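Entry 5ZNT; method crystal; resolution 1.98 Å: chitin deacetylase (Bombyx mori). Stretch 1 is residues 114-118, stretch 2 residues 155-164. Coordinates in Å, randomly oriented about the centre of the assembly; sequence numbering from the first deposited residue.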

# COMPACT_ATOMS: atom_id res chain seq x y z
N ASN A 114 -17.28 12.06 -3.82
CA ASN A 114 -17.72 13.29 -4.46
C ASN A 114 -16.74 14.46 -4.27
O ASN A 114 -17.09 15.61 -4.53
N ALA A 115 -15.50 14.20 -3.82
CA ALA A 115 -14.57 15.28 -3.53
C ALA A 115 -14.00 15.90 -4.80
O ALA A 115 -13.73 15.20 -5.78
N THR A 116 -13.79 17.21 -4.76
CA THR A 116 -13.13 17.94 -5.83
C THR A 116 -11.65 17.56 -5.94
O THR A 116 -11.06 16.95 -5.04
N VAL A 117 -11.04 17.96 -7.06
CA VAL A 117 -9.60 17.82 -7.24
C VAL A 117 -8.86 18.50 -6.10
O VAL A 117 -7.89 17.95 -5.55
N ASP A 118 -9.31 19.69 -5.70
CA ASP A 118 -8.62 20.42 -4.64
C ASP A 118 -8.76 19.71 -3.30
O ASP A 118 -7.80 19.65 -2.53
N ASN A 155 -12.59 10.48 -11.57
CA ASN A 155 -11.47 11.10 -12.26
C ASN A 155 -10.77 12.13 -11.39
O ASN A 155 -9.58 12.37 -11.57
N ASN A 156 -11.50 12.75 -10.46
CA ASN A 156 -10.92 13.81 -9.64
C ASN A 156 -9.71 13.32 -8.87
O ASN A 156 -8.67 13.99 -8.85
N GLN A 157 -9.82 12.15 -8.22
CA GLN A 157 -8.68 11.62 -7.48
C GLN A 157 -7.46 11.49 -8.37
O GLN A 157 -6.35 11.91 -8.01
N PHE A 158 -7.66 10.96 -9.59
CA PHE A 158 -6.53 10.68 -10.45
C PHE A 158 -6.04 11.92 -11.16
O PHE A 158 -4.83 12.04 -11.40
N THR A 159 -6.93 12.88 -11.48
CA THR A 159 -6.45 14.18 -11.93
C THR A 159 -5.53 14.80 -10.88
O THR A 159 -4.43 15.27 -11.20
N MET A 160 -5.95 14.78 -9.61
CA MET A 160 -5.08 15.28 -8.55
C MET A 160 -3.74 14.55 -8.57
O MET A 160 -2.68 15.17 -8.53
N MET A 161 -3.78 13.22 -8.62
CA MET A 161 -2.53 12.48 -8.45
C MET A 161 -1.56 12.77 -9.59
O MET A 161 -0.34 12.83 -9.37
N GLU A 162 -2.08 12.97 -10.79
CA GLU A 162 -1.19 13.32 -11.89
C GLU A 162 -0.62 14.72 -11.70
O GLU A 162 0.59 14.93 -11.85
N GLU A 163 -1.47 15.70 -11.36
CA GLU A 163 -0.97 17.05 -11.12
C GLU A 163 0.05 17.09 -9.99
O GLU A 163 0.99 17.88 -10.03
N GLN A 164 -0.12 16.23 -8.97
CA GLN A 164 0.75 16.24 -7.80
C GLN A 164 1.94 15.30 -7.93
O GLN A 164 2.73 15.18 -6.99

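The contact between the two stretches is small, burying 257 Å² in total, and it is organised around Val117, which sits in the first turn of a helix and packs against one side of the helix that runs through stretch 2. Asn155 takes no part in it. Its CB points sideways and, with chi1 m, the end of the side chain leads away to hydrogen-bonding partners elsewhere in the structure, while its backbone O accepts bonds from both N and OG1 of Thr159, at 2.7 and 2.9 Å.

Asn156 provides the polar anchor. Its CA lies 4.9 Å from CA of Val117, the closest CA pair across the stretches, and its CB points toward stretch 1. With chi1 m (-75°) and chi2 at -9°, the amide places ND2 2.9 Å from the backbone O of Ala115, in a hydrogen bond with an N-H...O angle of 158°. The bond ties the helix to the loop just before Thr116, the N-cap residue, whose own hydroxyl (chi1 p) caps a backbone nitrogen just beyond the stretch. The amide also passes close to the cap residue itself, with ND2 3.8 Å from CA of Thr116, and its other end borders the valine, OD1 standing 3.7 Å from CG2 of Val117.

Gln157 (chi1 t) points away, and Phe158 (chi1 m) is out of reach; both are buried, but neither touches stretch 1. One turn on from Asn155, Thr159 again directs CB toward the contact. Its m rotamer turns OG1 back to the carbonyl of Asn155, so that the hydroxyl is satisfied within its own helix, and CB meets CG2 of Val117 at 4.0 Å.

Met160 starts toward stretch 1, but its t, m, m conformation carries the end of the chain away. The contact therefore falls to the base of the side chain: CB lies 4.2 Å from CG1 of Val117, and CG approaches the backbone O of Val117 to 3.8 Å. Met161 and Glu162 are out of reach.

Glu163 closes the site. Its CB points toward stretch 1, and chi1 m with chi2 t extends the carboxylate along the valine, bringing OE1 to 3.8 Å from CG1 of Val117, a van der Waals approach with no polar partner across the contact. Asn156, Thr159, Met160 and Glu163 thus form a hole that receives Val117 as a knob, the t rotamer (168°) setting CG2 near Asn156 and Thr159 and CG1 near Met160 and Glu163. Gln164 makes no contact.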

# COMPACT_ATOMS: atom_id res chain seq x y z
CB ASN A 114 -19.10 13.67 -3.93
CG ASN A 114 -19.91 14.50 -4.91
OD1 ASN A 114 -19.72 14.40 -6.12
ND2 ASN A 114 -20.83 15.31 -4.38
CB ALA A 115 -13.43 14.79 -2.63
CB THR A 116 -13.19 19.45 -5.59
OG1 THR A 116 -12.53 19.74 -4.34
CG2 THR A 116 -14.63 19.95 -5.54
CB VAL A 117 -9.18 18.39 -8.61
CG1 VAL A 117 -7.67 18.53 -8.72
CG2 VAL A 117 -9.74 17.51 -9.73
CB ASP A 118 -9.14 21.85 -4.58
CG ASP A 118 -8.46 22.68 -3.50
OD1 ASP A 118 -7.23 22.90 -3.62
OD2 ASP A 118 -9.15 23.12 -2.55
CB ASN A 155 -11.94 11.77 -13.56
CG ASN A 155 -12.38 10.75 -14.61
OD1 ASN A 155 -11.55 10.01 -15.16
ND2 ASN A 155 -13.69 10.71 -14.88
CB ASN A 156 -11.98 14.36 -8.68
CG ASN A 156 -12.98 15.26 -9.39
OD1 ASN A 156 -12.82 15.60 -10.57
ND2 ASN A 156 -14.03 15.63 -8.68
CB GLN A 157 -9.02 10.26 -6.86
CG GLN A 157 -7.78 9.58 -6.21
CD GLN A 157 -8.07 8.20 -5.64
OE1 GLN A 157 -9.21 7.74 -5.67
NE2 GLN A 157 -7.03 7.53 -5.11
CB PHE A 158 -6.90 9.55 -11.43
CG PHE A 158 -7.03 8.23 -10.75
CD1 PHE A 158 -8.16 7.92 -10.01
CD2 PHE A 158 -5.97 7.32 -10.76
CE1 PHE A 158 -8.27 6.72 -9.34
CE2 PHE A 158 -6.07 6.12 -10.08
CZ PHE A 158 -7.22 5.82 -9.38
CB THR A 159 -7.64 15.11 -12.22
OG1 THR A 159 -8.47 14.52 -13.23
CG2 THR A 159 -7.14 16.48 -12.71
CB MET A 160 -5.76 15.12 -7.19
CG MET A 160 -4.90 15.59 -5.99
SD MET A 160 -3.70 14.35 -5.43
CE MET A 160 -4.75 13.10 -4.71
CB MET A 161 -2.82 10.98 -8.35
CG MET A 161 -3.55 10.64 -7.06
SD MET A 161 -3.87 8.89 -6.87
CE MET A 161 -2.19 8.25 -6.84
CB GLU A 162 -1.91 13.20 -13.24
CG GLU A 162 -0.95 13.47 -14.40
CD GLU A 162 -1.52 13.12 -15.78
OE1 GLU A 162 -2.59 12.47 -15.88
OE2 GLU A 162 -0.86 13.51 -16.77
CB GLU A 163 -2.13 18.01 -10.80
CG GLU A 163 -3.03 18.34 -11.98
CD GLU A 163 -4.25 19.18 -11.59
OE1 GLU A 163 -4.41 19.52 -10.39
OE2 GLU A 163 -5.05 19.51 -12.50
CB GLN A 164 -0.07 15.87 -6.55
CG GLN A 164 -1.08 16.95 -6.15
CD GLN A 164 -0.38 18.28 -5.88
OE1 GLN A 164 0.69 18.31 -5.28
NE2 GLN A 164 -0.98 19.37 -6.33